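Local coordinates for CMP/dCMP-type deaminase domain-containing protein (Aspergillus oryzae RIB40, PDB 7DRY) that probably acts as a zinc-dependent deaminase of the riboflavin biosynthesis pathway, built on the cytidine deaminase (CDA) fold, at residues S34-D39 / P89-V94; H61-C66 / L110-R115; R80-L85 / G122-I127; V97-C102 / E166-A171. One frame throughout, in Å; residues are numbered along the deposited sequence. Where two conformers were deposited one is given.

Interaction 1: S34-D39 / P89-V94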
loop_
_atom_site.group_PDB
_atom_site.type_symbol
_atom_site.label_atom_id
_atom_site.label_comp_id
_atom_site.label_asym_id
_atom_site.label_seq_id
_atom_site.Cartn_x
_atom_site.Cartn_y
_atom_site.Cartn_z
ATOM N N SER A 34 11.450 -2.975 6.746
ATOM C CA SER A 34 12.505 -2.174 7.370
ATOM C C SER A 34 13.804 -2.416 6.610
ATOM O O SER A 34 14.261 -3.560 6.494
ATOM C CB SER A 34 12.697 -2.529 8.845
ATOM O OG SER A 34 13.885 -1.930 9.359
ATOM N N ARG A 35 14.396 -1.342 6.101
ATOM C CA ARG A 35 15.528 -1.409 5.189
ATOM C C ARG A 35 16.635 -0.490 5.689
ATOM O O ARG A 35 16.370 0.628 6.145
ATOM C CB ARG A 35 15.068 -0.957 3.790
ATOM C CG ARG A 35 16.171 -0.783 2.768
ATOM C CD ARG A 35 15.569 -0.691 1.371
ATOM N NE ARG A 35 14.949 -1.952 0.984
ATOM C CZ ARG A 35 13.981 -2.064 0.077
ATOM N NH1 ARG A 35 13.521 -0.986 -0.552
ATOM N NH2 ARG A 35 13.475 -3.258 -0.200
ATOM N N LYS A 36 17.881 -0.942 5.578
ATOM C CA LYS A 36 18.998 -0.075 5.928
ATOM C C LYS A 36 19.025 1.136 5.003
ATOM O O LYS A 36 18.798 1.022 3.798
ATOM C CB LYS A 36 20.325 -0.834 5.808
ATOM C CG LYS A 36 20.556 -1.862 6.902
ATOM C CD LYS A 36 20.677 -1.208 8.270
ATOM C CE LYS A 36 21.901 -0.318 8.369
ATOM N NZ LYS A 36 23.110 -1.020 8.895
ATOM N N GLU A 37 19.279 2.311 5.570
ATOM C CA GLU A 37 19.434 3.488 4.731
ATOM C C GLU A 37 20.787 3.453 4.038
ATOM O O GLU A 37 21.755 2.890 4.550
ATOM C CB GLU A 37 19.282 4.766 5.555
ATOM C CG GLU A 37 17.816 5.129 5.764
ATOM C CD GLU A 37 17.562 5.876 7.048
ATOM O OE1 GLU A 37 16.516 6.562 7.142
ATOM O OE2 GLU A 37 18.397 5.782 7.964
ATOM N N GLY A 38 20.845 4.048 2.851
ATOM C CA GLY A 38 22.097 4.087 2.118
ATOM C C GLY A 38 22.229 2.954 1.119
ATOM O O GLY A 38 21.241 2.530 0.527
ATOM N N ASP A 39 23.451 2.459 0.931
ATOM C CA ASP A 39 23.746 1.443 -0.079
ATOM C C ASP A 39 23.413 0.077 0.513
ATOM O O ASP A 39 24.290 -0.716 0.867
ATOM C CB ASP A 39 25.209 1.538 -0.493
ATOM C CG ASP A 39 25.545 0.644 -1.663
ATOM O OD1 ASP A 39 24.615 0.245 -2.399
ATOM O OD2 ASP A 39 26.743 0.332 -1.829
ATOM N N PRO A 89 17.204 5.066 13.642
ATOM C CA PRO A 89 17.649 6.127 12.723
ATOM C C PRO A 89 18.363 5.651 11.467
ATOM O O PRO A 89 18.328 6.373 10.465
ATOM C CB PRO A 89 18.555 6.997 13.599
ATOM C CG PRO A 89 18.124 6.710 15.002
ATOM C CD PRO A 89 17.710 5.270 15.008
ATOM N N ASP A 90 19.013 4.481 11.484
ATOM C CA ASP A 90 19.787 3.998 10.341
ATOM C C ASP A 90 18.976 3.125 9.393
ATOM O O ASP A 90 19.462 2.785 8.309
ATOM C CB ASP A 90 21.012 3.210 10.821
ATOM C CG ASP A 90 22.110 4.107 11.353
ATOM O OD1 ASP A 90 21.942 5.347 11.321
ATOM O OD2 ASP A 90 23.143 3.569 11.801
ATOM N N ARG A 91 17.768 2.754 9.786
ATOM C CA ARG A 91 16.829 1.999 8.973
ATOM C C ARG A 91 15.604 2.852 8.690
ATOM O O ARG A 91 15.239 3.724 9.486
ATOM C CB ARG A 91 16.363 0.707 9.666
ATOM C CG ARG A 91 17.502 -0.238 9.986
ATOM C CD ARG A 91 17.000 -1.514 10.632
ATOM N NE ARG A 91 16.472 -2.378 9.593
ATOM C CZ ARG A 91 17.182 -3.314 8.978
ATOM N NH1 ARG A 91 18.446 -3.527 9.312
ATOM N NH2 ARG A 91 16.627 -4.031 8.026
ATOM N N LYS A 92 14.977 2.594 7.550
ATOM C CA LYS A 92 13.762 3.288 7.162
ATOM C C LYS A 92 12.673 2.273 6.866
ATOM O O LYS A 92 12.946 1.138 6.465
ATOM C CB LYS A 92 13.983 4.177 5.928
ATOM C CG LYS A 92 14.347 3.434 4.649
ATOM C CD LYS A 92 14.437 4.435 3.489
ATOM C CE LYS A 92 15.021 3.820 2.229
ATOM N NZ LYS A 92 15.237 4.882 1.187
ATOM N N LEU A 93 11.431 2.698 7.066
ATOM C CA LEU A 93 10.276 1.879 6.733
ATOM C C LEU A 93 9.834 2.229 5.321
ATOM O O LEU A 93 9.692 3.410 4.976
ATOM C CB LEU A 93 9.132 2.153 7.703
ATOM C CG LEU A 93 9.324 1.620 9.120
ATOM C CD1 LEU A 93 8.191 2.125 10.003
ATOM C CD2 LEU A 93 9.346 0.091 9.108
ATOM N N VAL A 94 9.645 1.202 4.507
ATOM C CA VAL A 94 9.213 1.340 3.125
ATOM C C VAL A 94 8.006 0.436 2.948
ATOM O O VAL A 94 8.017 -0.711 3.407
ATOM C CB VAL A 94 10.345 0.907 2.175
ATOM C CG1 VAL A 94 9.856 0.829 0.753
ATOM C CG2 VAL A 94 11.542 1.847 2.316
HETATM O O HOH W 1 23.706 0.957 11.446
#
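R35 and K92 face each other as an antiparallel hydrogen-bonded pair. R35 N donates to K92 O at 2.9 Å, and K92 N returns a bond to R35 O at 2.8 Å. S34 with L93 and K36 with R91 are the non-hydrogen-bonded pairs on either side. Past the regular strand, E37 N still donates to D90 O at 2.8 Å, which carries the pairing into the loop residues. CA-H...O contacts add to this backbone set, from S34 CA to K92 O and from R91 CA to R35 O.

The polar side-chain contacts centre on R91. Its guanidinium grips S34 side-on with two nitrogens. NE gives a short bond to S34 OG, 2.6 Å long and nearly straight at 163°. NH2 bonds to S34 O at 2.9 Å and lies above the plane of that carbonyl. Both acceptors stay near the guanidinium plane, so the two bonds limit its rotation. NH2 also reaches D44 O.

Methylenes add to the contact. K36 CD lies 3.4 Å from R91 NH1, and the two side chains cross obliquely. K36 N lies over the centre of one face of the R91 guanidinium. E37 CG packs near K92 CB.

The contact joins strands 29-36 and 91-97, neighbours inside the mixed sheet, where 29-36 ends and 91-97 begins. On the face of R35, Y8 of helix 5-16 packs against this arginine, and D45 forms a salt bridge with it. Strand 46-52 flanks S34, and strand 127-132 flanks K92 and V94.

Interaction 2: H61-C66 / L110-R115. With ZN (zinc ion), chain B; SO4 (sulfate ion), chain C.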
loop_
_atom_site.group_PDB
_atom_site.type_symbol
_atom_site.label_atom_id
_atom_site.label_comp_id
_atom_site.label_asym_id
_atom_site.label_seq_id
_atom_site.Cartn_x
_atom_site.Cartn_y
_atom_site.Cartn_z
ATOM N N HIS A 61 -8.848 -1.452 3.034
ATOM C CA HIS A 61 -7.835 -1.452 1.989
ATOM C C HIS A 61 -6.584 -2.201 2.444
ATOM O O HIS A 61 -6.403 -2.507 3.621
ATOM C CB HIS A 61 -7.482 -0.018 1.611
ATOM C CG HIS A 61 -8.524 0.653 0.776
ATOM N ND1 HIS A 61 -8.291 1.836 0.109
ATOM C CD2 HIS A 61 -9.814 0.323 0.518
ATOM C CE1 HIS A 61 -9.383 2.193 -0.545
ATOM N NE2 HIS A 61 -10.325 1.296 -0.305
ATOM N N ALA A 62 -5.693 -2.486 1.488
ATOM C CA ALA A 62 -4.501 -3.280 1.794
ATOM C C ALA A 62 -3.587 -2.569 2.784
ATOM O O ALA A 62 -3.096 -3.184 3.746
ATOM C CB ALA A 62 -3.730 -3.567 0.510
ATOM N N GLU A 63 -3.296 -1.284 2.533
ATOM C CA GLU A 63 -2.385 -0.557 3.415
ATOM C C GLU A 63 -2.996 -0.405 4.793
ATOM O O GLU A 63 -2.290 -0.480 5.811
ATOM C CB GLU A 63 -2.084 0.826 2.824
ATOM C CG GLU A 63 -1.587 0.811 1.373
ATOM C CD GLU A 63 -2.706 0.984 0.345
ATOM O OE1 GLU A 63 -3.585 0.114 0.225
ATOM O OE2 GLU A 63 -2.708 2.003 -0.361
ATOM N N GLN A 64 -4.310 -0.174 4.829
ATOM C CA GLN A 64 -5.059 -0.137 6.079
ATOM C C GLN A 64 -4.898 -1.441 6.849
ATOM O O GLN A 64 -4.571 -1.438 8.041
ATOM C CB GLN A 64 -6.532 0.112 5.738
ATOM C CG GLN A 64 -7.507 0.132 6.900
ATOM C CD GLN A 64 -8.925 0.426 6.435
ATOM O OE1 GLN A 64 -9.222 0.404 5.237
ATOM N NE2 GLN A 64 -9.804 0.716 7.383
ATOM N N CYS A 65 -5.111 -2.573 6.178
ATOM C CA CYS A 65 -4.988 -3.861 6.852
ATOM C C CYS A 65 -3.551 -4.121 7.288
ATOM O O CYS A 65 -3.314 -4.689 8.359
ATOM C CB CYS A 65 -5.459 -4.960 5.909
ATOM S SG CYS A 65 -7.280 -4.968 5.785
ATOM N N CYS A 66 -2.579 -3.737 6.462
ATOM C CA CYS A 66 -1.177 -3.924 6.821
ATOM C C CYS A 66 -0.854 -3.222 8.138
ATOM O O CYS A 66 -0.228 -3.802 9.041
ATOM C CB CYS A 66 -0.322 -3.372 5.680
ATOM S SG CYS A 66 1.463 -3.548 5.898
ATOM N N LEU A 110 -11.058 6.910 6.263
ATOM C CA LEU A 110 -9.857 7.704 6.045
ATOM C C LEU A 110 -9.044 7.088 4.911
ATOM O O LEU A 110 -8.820 5.870 4.912
ATOM C CB LEU A 110 -9.011 7.715 7.314
ATOM C CG LEU A 110 -7.811 8.664 7.273
ATOM C CD1 LEU A 110 -8.277 10.116 7.202
ATOM C CD2 LEU A 110 -6.897 8.452 8.474
ATOM N N PRO A 111 -8.606 7.870 3.927
ATOM C CA PRO A 111 -7.833 7.286 2.827
ATOM C C PRO A 111 -6.462 6.805 3.291
ATOM O O PRO A 111 -5.973 7.119 4.377
ATOM C CB PRO A 111 -7.734 8.416 1.801
ATOM C CG PRO A 111 -8.889 9.322 2.135
ATOM C CD PRO A 111 -8.991 9.263 3.636
ATOM N N CYS A 112 -5.830 6.025 2.422
ATOM C CA CYS A 112 -4.634 5.296 2.823
ATOM C C CYS A 112 -3.439 6.231 2.961
ATOM O O CYS A 112 -2.595 6.034 3.837
ATOM C CB CYS A 112 -4.355 4.229 1.769
ATOM S SG CYS A 112 -5.419 2.787 1.958
ATOM N N VAL A 113 -3.355 7.263 2.116
ATOM C CA VAL A 113 -2.238 8.200 2.224
ATOM C C VAL A 113 -2.242 8.883 3.583
ATOM O O VAL A 113 -1.186 9.089 4.197
ATOM C CB VAL A 113 -2.246 9.203 1.055
ATOM C CG1 VAL A 113 -1.304 10.364 1.335
ATOM C CG2 VAL A 113 -1.846 8.510 -0.231
ATOM N N GLN A 114 -3.429 9.218 4.091
ATOM C CA GLN A 114 -3.515 9.844 5.405
ATOM C C GLN A 114 -3.108 8.875 6.510
ATOM O O GLN A 114 -2.462 9.281 7.484
ATOM C CB GLN A 114 -4.926 10.388 5.621
ATOM C CG GLN A 114 -5.259 11.644 4.787
ATOM C CD GLN A 114 -5.799 11.333 3.390
ATOM O OE1 GLN A 114 -5.463 10.316 2.790
ATOM N NE2 GLN A 114 -6.643 12.222 2.868
ATOM N N ARG A 115 -3.475 7.591 6.380
ATOM C CA ARG A 115 -2.999 6.578 7.325
ATOM C C ARG A 115 -1.479 6.472 7.295
ATOM O O ARG A 115 -0.841 6.278 8.336
ATOM C CB ARG A 115 -3.611 5.207 7.017
ATOM C CG ARG A 115 -5.110 5.133 7.158
ATOM C CD ARG A 115 -5.603 3.707 6.853
ATOM N NE ARG A 115 -7.027 3.759 6.587
ATOM C CZ ARG A 115 -7.968 3.747 7.524
ATOM N NH1 ARG A 115 -9.242 3.851 7.177
ATOM N NH2 ARG A 115 -7.641 3.603 8.799
HETATM ZN ZN ZN B . -6.650 3.054 0.020
HETATM S S SO4 C . -13.947 2.888 -1.137
HETATM O O1 SO4 C . -12.814 1.951 -1.179
HETATM O O2 SO4 C . -15.169 2.115 -1.341
HETATM O O3 SO4 C . -13.998 3.530 0.163
HETATM O O4 SO4 C . -13.710 3.847 -2.202
HETATM O O HOH W 2 -5.822 2.240 -2.226
#
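H61 and C112 meet at the zinc ion, and this is the tight part of the contact. H61 ND1 binds the metal at 2.0 Å and C112 SG at 2.3 Å. A water sits at 2.5 Å from the zinc, and C102 supplies the third protein ligand. The sulfur of C112 lies at the edge of the imidazole and comes within 3.5 Å of H61 CB. E63 packs against C112: its OE2 is 3.5 Å from C112 CB. Its chain bends at chi2 (93°), which places CD near the cysteine. E63 is a zinc-site residue in another structure of this protein, but does not bind the metal here. H61 followed by A62 and E63 forms the His-Ala-Glu signature of the CDA family.

Q64 and R115 form a second packed element, with no bond across it. Their amide and guanidinium planes stack 14° apart, with Q64 NE2 over one face and offset toward the rim. NE2 and R115 NH1 are 3.2 Å apart, but both are donors. With the Q64 chain extended, OE1 accepts from H61 N at 2.9 Å, and also receives R105. L110 CB lies over the opposite face of the guanidinium.

The looser side is the outer edge of H61, which is partly exposed. There NE2 donates to a sulfate ion at 2.7 Å, which probably comes from the crystallisation liquor.

The two segments hold the N-terminal ends of helices 62-73 and 112-117. M95 and V97 of strand 91-97 lie against E63, and helix 145-152 packs on V113.

Interaction 3: R80-L85 / G122-I127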
loop_
_atom_site.group_PDB
_atom_site.type_symbol
_atom_site.label_atom_id
_atom_site.label_comp_id
_atom_site.label_asym_id
_atom_site.label_seq_id
_atom_site.Cartn_x
_atom_site.Cartn_y
_atom_site.Cartn_z
ATOM N N ARG A 80 -3.421 4.492 16.436
ATOM C CA ARG A 80 -2.235 4.727 17.252
ATOM C C ARG A 80 -1.063 3.834 16.848
ATOM O O ARG A 80 -0.101 3.696 17.613
ATOM C CB ARG A 80 -2.557 4.546 18.736
ATOM C CG ARG A 80 -3.371 5.686 19.343
ATOM C CD ARG A 80 -3.809 5.387 20.780
ATOM N NE ARG A 80 -2.710 4.867 21.586
ATOM C CZ ARG A 80 -2.857 4.018 22.599
ATOM N NH1 ARG A 80 -4.066 3.589 22.944
ATOM N NH2 ARG A 80 -1.793 3.596 23.267
ATOM N N VAL A 81 -1.121 3.223 15.660
ATOM C CA VAL A 81 -0.034 2.347 15.233
ATOM C C VAL A 81 1.274 3.115 15.109
ATOM O O VAL A 81 2.353 2.530 15.251
ATOM C CB VAL A 81 -0.401 1.606 13.925
ATOM C CG1 VAL A 81 -0.296 2.523 12.717
ATOM C CG2 VAL A 81 0.471 0.354 13.745
ATOM N N TRP A 82 1.202 4.428 14.875
ATOM C CA TRP A 82 2.415 5.233 14.825
ATOM C C TRP A 82 3.266 5.060 16.076
ATOM O O TRP A 82 4.496 5.145 16.005
ATOM C CB TRP A 82 2.049 6.707 14.625
ATOM C CG TRP A 82 1.461 7.429 15.834
ATOM C CD1 TRP A 82 0.132 7.599 16.140
ATOM C CD2 TRP A 82 2.193 8.108 16.862
ATOM N NE1 TRP A 82 0.002 8.335 17.303
ATOM C CE2 TRP A 82 1.253 8.654 17.763
ATOM C CE3 TRP A 82 3.556 8.302 17.112
ATOM C CZ2 TRP A 82 1.635 9.375 18.893
ATOM C CZ3 TRP A 82 3.930 9.016 18.232
ATOM C CH2 TRP A 82 2.975 9.543 19.107
ATOM N N GLU A 83 2.637 4.814 17.231
ATOM C CA GLU A 83 3.378 4.742 18.486
ATOM C C GLU A 83 4.248 3.497 18.580
ATOM O O GLU A 83 5.177 3.469 19.397
ATOM C CB GLU A 83 2.409 4.708 19.670
ATOM C CG GLU A 83 1.482 5.900 19.785
ATOM C CD GLU A 83 0.497 5.760 20.940
ATOM O OE1 GLU A 83 0.566 4.755 21.678
ATOM O OE2 GLU A 83 -0.361 6.650 21.086
ATOM N N VAL A 84 3.964 2.473 17.783
ATOM C CA VAL A 84 4.602 1.168 17.930
ATOM C C VAL A 84 5.401 0.734 16.711
ATOM O O VAL A 84 6.155 -0.247 16.810
ATOM C CB VAL A 84 3.598 0.064 18.326
ATOM C CG1 VAL A 84 3.010 0.346 19.709
ATOM C CG2 VAL A 84 2.507 -0.059 17.280
ATOM N N LEU A 85 5.254 1.393 15.563
ATOM C CA LEU A 85 6.046 1.003 14.406
ATOM C C LEU A 85 7.530 1.239 14.689
ATOM O O LEU A 85 7.896 2.163 15.430
ATOM C CB LEU A 85 5.641 1.813 13.182
ATOM C CG LEU A 85 4.323 1.370 12.552
ATOM C CD1 LEU A 85 3.852 2.443 11.565
ATOM C CD2 LEU A 85 4.454 0.005 11.884
ATOM N N GLY A 122 5.621 12.578 16.620
ATOM C CA GLY A 122 6.482 12.538 17.789
ATOM C C GLY A 122 7.909 12.205 17.415
ATOM O O GLY A 122 8.476 12.758 16.467
ATOM N N ASP A 123 8.496 11.269 18.156
ATOM C CA ASP A 123 9.858 10.813 17.914
ATOM C C ASP A 123 9.923 9.633 16.951
ATOM O O ASP A 123 10.964 8.969 16.867
ATOM C CB ASP A 123 10.531 10.445 19.237
ATOM C CG ASP A 123 9.781 9.363 19.991
ATOM O OD1 ASP A 123 8.580 9.160 19.709
ATOM O OD2 ASP A 123 10.393 8.714 20.865
ATOM N N ARG A 124 8.846 9.357 16.222
ATOM C CA ARG A 124 8.760 8.191 15.355
ATOM C C ARG A 124 8.869 8.622 13.898
ATOM O O ARG A 124 8.112 9.485 13.442
ATOM C CB ARG A 124 7.439 7.454 15.579
ATOM C CG ARG A 124 7.275 6.877 16.983
ATOM C CD ARG A 124 7.799 5.447 17.052
ATOM N NE ARG A 124 7.970 4.997 18.429
ATOM C CZ ARG A 124 8.357 3.774 18.773
ATOM N NH1 ARG A 124 8.617 2.870 17.837
ATOM N NH2 ARG A 124 8.488 3.454 20.055
ATOM N N LYS A 125 9.798 8.000 13.167
ATOM C CA LYS A 125 10.045 8.390 11.781
ATOM C C LYS A 125 8.865 8.081 10.867
ATOM O O LYS A 125 8.630 8.808 9.894
ATOM C CB LYS A 125 11.286 7.671 11.255
ATOM C CG LYS A 125 12.527 8.026 12.010
ATOM C CD LYS A 125 13.762 7.812 11.171
ATOM C CE LYS A 125 14.135 6.358 11.109
ATOM N NZ LYS A 125 15.385 6.171 10.313
ATOM N N GLY A 126 8.146 6.997 11.124
ATOM C CA GLY A 126 7.071 6.607 10.238
ATOM C C GLY A 126 7.574 6.043 8.911
ATOM O O GLY A 126 8.753 5.749 8.715
ATOM N N ILE A 127 6.633 5.894 7.984
ATOM C CA ILE A 127 6.937 5.333 6.672
ATOM C C ILE A 127 7.600 6.400 5.816
ATOM O O ILE A 127 7.070 7.507 5.667
ATOM C CB ILE A 127 5.657 4.796 6.017
ATOM C CG1 ILE A 127 5.093 3.661 6.869
ATOM C CG2 ILE A 127 5.932 4.314 4.597
ATOM C CD1 ILE A 127 3.690 3.232 6.481
#
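R124 reaches across to the carbonyls of residues 82-85. Its NH1 donates to L85 O at 2.6 Å. The bond is bent, with 132° at the hydrogen, and L85 O is tilted from the guanidinium plane. E83 O sits over the centre of one face, 3.3 Å from R124 CZ. It does not bond to NE or NH2, since the angles are poor. The methylene R124 CG lies 3.4 Å from W82 O and touches the edge of the indole at CE3. Ring and guanidinium planes stand 76° apart. G122 N approaches W82 CZ3.

A second shell sets these groups in place. R124 bends at chi2 (-91°), which puts CD near W82 O. Residues 81-83 have a helix-like bend: V81 O accepts from both V84 N and L85 N. E83 CG covers one face of the W82 ring, over its centre. The carboxylate of E83 is held by R80, which grips it side-on with NE and NH2 in a salt bridge. L85 is buried against L67, L32 and L93.

At the surface, the contact joins the loop between helix 62-73 and strand 91-97 to the loop between helix 112-117 and strand 127-132. The chemistry is that of a cation resting among backbone oxygens. The positive charge of R124 probably gains from the dipoles of L85 and E83. One hydrogen bond, electrostatics and methylene packing join the two loops.

Interaction 4: V97-C102 / E166-A171. With ZN (zinc ion), chain B.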
loop_
_atom_site.group_PDB
_atom_site.type_symbol
_atom_site.label_atom_id
_atom_site.label_comp_id
_atom_site.label_asym_id
_atom_site.label_seq_id
_atom_site.Cartn_x
_atom_site.Cartn_y
_atom_site.Cartn_z
ATOM N N VAL A 97 3.140 -1.641 -2.389
ATOM C CA VAL A 97 1.707 -1.851 -2.561
ATOM C C VAL A 97 1.435 -1.911 -4.056
ATOM O O VAL A 97 2.079 -1.201 -4.826
ATOM C CB VAL A 97 0.914 -0.744 -1.827
ATOM C CG1 VAL A 97 1.329 0.629 -2.295
ATOM C CG2 VAL A 97 -0.576 -0.933 -1.967
ATOM N N THR A 98 0.522 -2.794 -4.483
ATOM C CA THR A 98 0.395 -2.986 -5.928
ATOM C C THR A 98 -0.102 -1.717 -6.612
ATOM O O THR A 98 0.384 -1.366 -7.690
ATOM C CB THR A 98 -0.466 -4.200 -6.293
ATOM O OG1 THR A 98 -1.778 -4.063 -5.736
ATOM C CG2 THR A 98 0.178 -5.496 -5.811
ATOM N N MET A 99 -1.053 -1.008 -6.003
ATOM C CA MET A 99 -1.615 0.201 -6.591
ATOM C C MET A 99 -1.279 1.421 -5.739
ATOM O O MET A 99 -0.999 1.307 -4.544
ATOM C CB MET A 99 -3.136 0.063 -6.739
ATOM C CG MET A 99 -3.564 -1.125 -7.608
ATOM S SD MET A 99 -5.320 -1.165 -7.965
ATOM C CE MET A 99 -5.474 0.168 -9.164
ATOM N N GLU A 100 -1.297 2.591 -6.381
ATOM C CA GLU A 100 -1.025 3.852 -5.704
ATOM C C GLU A 100 -1.931 3.994 -4.478
ATOM O O GLU A 100 -3.137 3.749 -4.581
ATOM C CB GLU A 100 -1.327 4.998 -6.676
ATOM C CG GLU A 100 -1.217 6.387 -6.077
ATOM C CD GLU A 100 -1.766 7.452 -7.005
ATOM O OE1 GLU A 100 -2.231 7.098 -8.104
ATOM O OE2 GLU A 100 -1.747 8.643 -6.634
ATOM N N PRO A 101 -1.395 4.377 -3.318
ATOM C CA PRO A 101 -2.266 4.589 -2.150
ATOM C C PRO A 101 -3.294 5.686 -2.395
ATOM O O PRO A 101 -2.988 6.740 -2.959
ATOM C CB PRO A 101 -1.287 4.983 -1.035
ATOM C CG PRO A 101 0.005 5.302 -1.726
ATOM C CD PRO A 101 0.033 4.506 -2.985
ATOM N N CYS A 102 -4.519 5.433 -1.952
ATOM C CA CYS A 102 -5.601 6.363 -2.228
ATOM C C CYS A 102 -5.502 7.615 -1.363
ATOM O O CYS A 102 -5.049 7.583 -0.210
ATOM C CB CYS A 102 -6.969 5.698 -2.045
ATOM S SG CYS A 102 -7.376 5.118 -0.347
ATOM N N GLU A 166 -1.010 -7.206 -14.908
ATOM C CA GLU A 166 -1.342 -8.220 -13.912
ATOM C C GLU A 166 -1.896 -7.597 -12.640
ATOM O O GLU A 166 -2.827 -8.138 -12.033
ATOM C CB GLU A 166 -0.109 -9.061 -13.585
ATOM C CG GLU A 166 0.292 -9.983 -14.716
ATOM C CD GLU A 166 1.668 -10.571 -14.505
ATOM O OE1 GLU A 166 1.767 -11.621 -13.835
ATOM O OE2 GLU A 166 2.646 -9.966 -14.996
ATOM N N ILE A 167 -1.323 -6.469 -12.214
ATOM C CA ILE A 167 -1.832 -5.782 -11.029
ATOM C C ILE A 167 -3.291 -5.386 -11.221
ATOM O O ILE A 167 -4.123 -5.582 -10.330
ATOM C CB ILE A 167 -0.942 -4.576 -10.699
ATOM C CG1 ILE A 167 0.371 -5.067 -10.092
ATOM C CG2 ILE A 167 -1.660 -3.600 -9.757
ATOM C CD1 ILE A 167 1.429 -3.973 -9.979
ATOM N N LEU A 168 -3.626 -4.857 -12.400
ATOM C CA LEU A 168 -4.996 -4.421 -12.660
ATOM C C LEU A 168 -5.940 -5.606 -12.814
ATOM O O LEU A 168 -7.061 -5.575 -12.294
ATOM C CB LEU A 168 -5.034 -3.539 -13.909
ATOM C CG LEU A 168 -4.358 -2.182 -13.729
ATOM C CD1 LEU A 168 -4.119 -1.519 -15.068
ATOM C CD2 LEU A 168 -5.205 -1.290 -12.828
ATOM N N GLU A 169 -5.505 -6.657 -13.521
ATOM C CA GLU A 169 -6.363 -7.831 -13.700
ATOM C C GLU A 169 -6.758 -8.429 -12.360
ATOM O O GLU A 169 -7.914 -8.821 -12.162
ATOM C CB GLU A 169 -5.670 -8.900 -14.549
ATOM C CG GLU A 169 -5.316 -8.487 -15.988
ATOM C CD GLU A 169 -6.477 -8.522 -16.949
ATOM O OE1 GLU A 169 -7.623 -8.765 -16.520
ATOM O OE2 GLU A 169 -6.231 -8.310 -18.151
ATOM N N VAL A 170 -5.804 -8.532 -11.435
ATOM C CA VAL A 170 -6.117 -9.030 -10.104
ATOM C C VAL A 170 -7.019 -8.045 -9.373
ATOM O O VAL A 170 -8.036 -8.426 -8.778
ATOM C CB VAL A 170 -4.815 -9.302 -9.333
ATOM C CG1 VAL A 170 -5.103 -9.541 -7.846
ATOM C CG2 VAL A 170 -4.059 -10.484 -9.960
ATOM N N ALA A 171 -6.682 -6.758 -9.443
ATOM C CA ALA A 171 -7.394 -5.755 -8.657
ATOM C C ALA A 171 -8.889 -5.753 -8.952
ATOM O O ALA A 171 -9.709 -5.661 -8.029
ATOM C CB ALA A 171 -6.810 -4.372 -8.921
HETATM ZN ZN ZN B . -6.650 3.054 0.020
HETATM O O HOH W 3 -3.511 -5.544 -7.320
HETATM O O HOH W 2 -5.822 2.240 -2.226
#
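I167 turns both branches toward T98: CG2 stands anti to the backbone N, and CG1 (chi1 -74°) anti to the carbonyl carbon. CG2 lies 3.7 Å from T98 CB, and CD1 lies 3.6 Å from T98 O. M99 sets its CG anti to the carbonyl carbon, and its chain bends only at chi3 (74°), which carries CE to L168.

M99 lies across the helix surface and touches three residues of it. Its CG touches I167 CG2 at 3.8 Å. Its sulfur rests 3.7 Å from A171 CB. Its methyl CE ends 4.0 Å from L168 CD2, where the two side chains cross at about a right angle. T98 and M99 each slide past I167 in the opposite direction.

One polar link crosses the contact. T98 OG1 donates to a water at 2.8 Å, and this water donates to I167 O at 3.1 Å. It joins the buried hydroxyl to the helix without a direct bond.

Residues 98 and 99 form a corner where the chain leaves strand 91-97. The chain then runs to C102, whose SG binds the zinc ion at 2.2 Å. Helix 164-171 thus packs on the corner that precedes this metal ligand. V28 lies against T98 and M99, C12 of helix 5-16 lies against T98, and helix 178-187 covers L168.

The chemistry is almost wholly apolar. Van der Waals contacts of methyls and a thioether hold corner and helix together, and the water bridge is the one polar link between them.

How the interactions relate
Interactions 2 and 4 share the zinc site, and their centres are 14 Å apart. H61 and C112 come from the first and C102 from the second, and the metal-bound water belongs to both. They also touch directly: V113 N lies 2.9 Å from C102 O, probably a hydrogen bond, and E63 OE2 is 3.2 Å from P101 CA. Interactions 1 and 3, with centres 15 Å apart, meet away from the metal, at K125. Its NZ lies 2.6 Å from R91 O, probably a hydrogen bond, and pairs more weakly with E37. Strand 91-97 connects the two regions, since interaction 1 lies at its start and interaction 4 at its end, with centres about 25 Å apart.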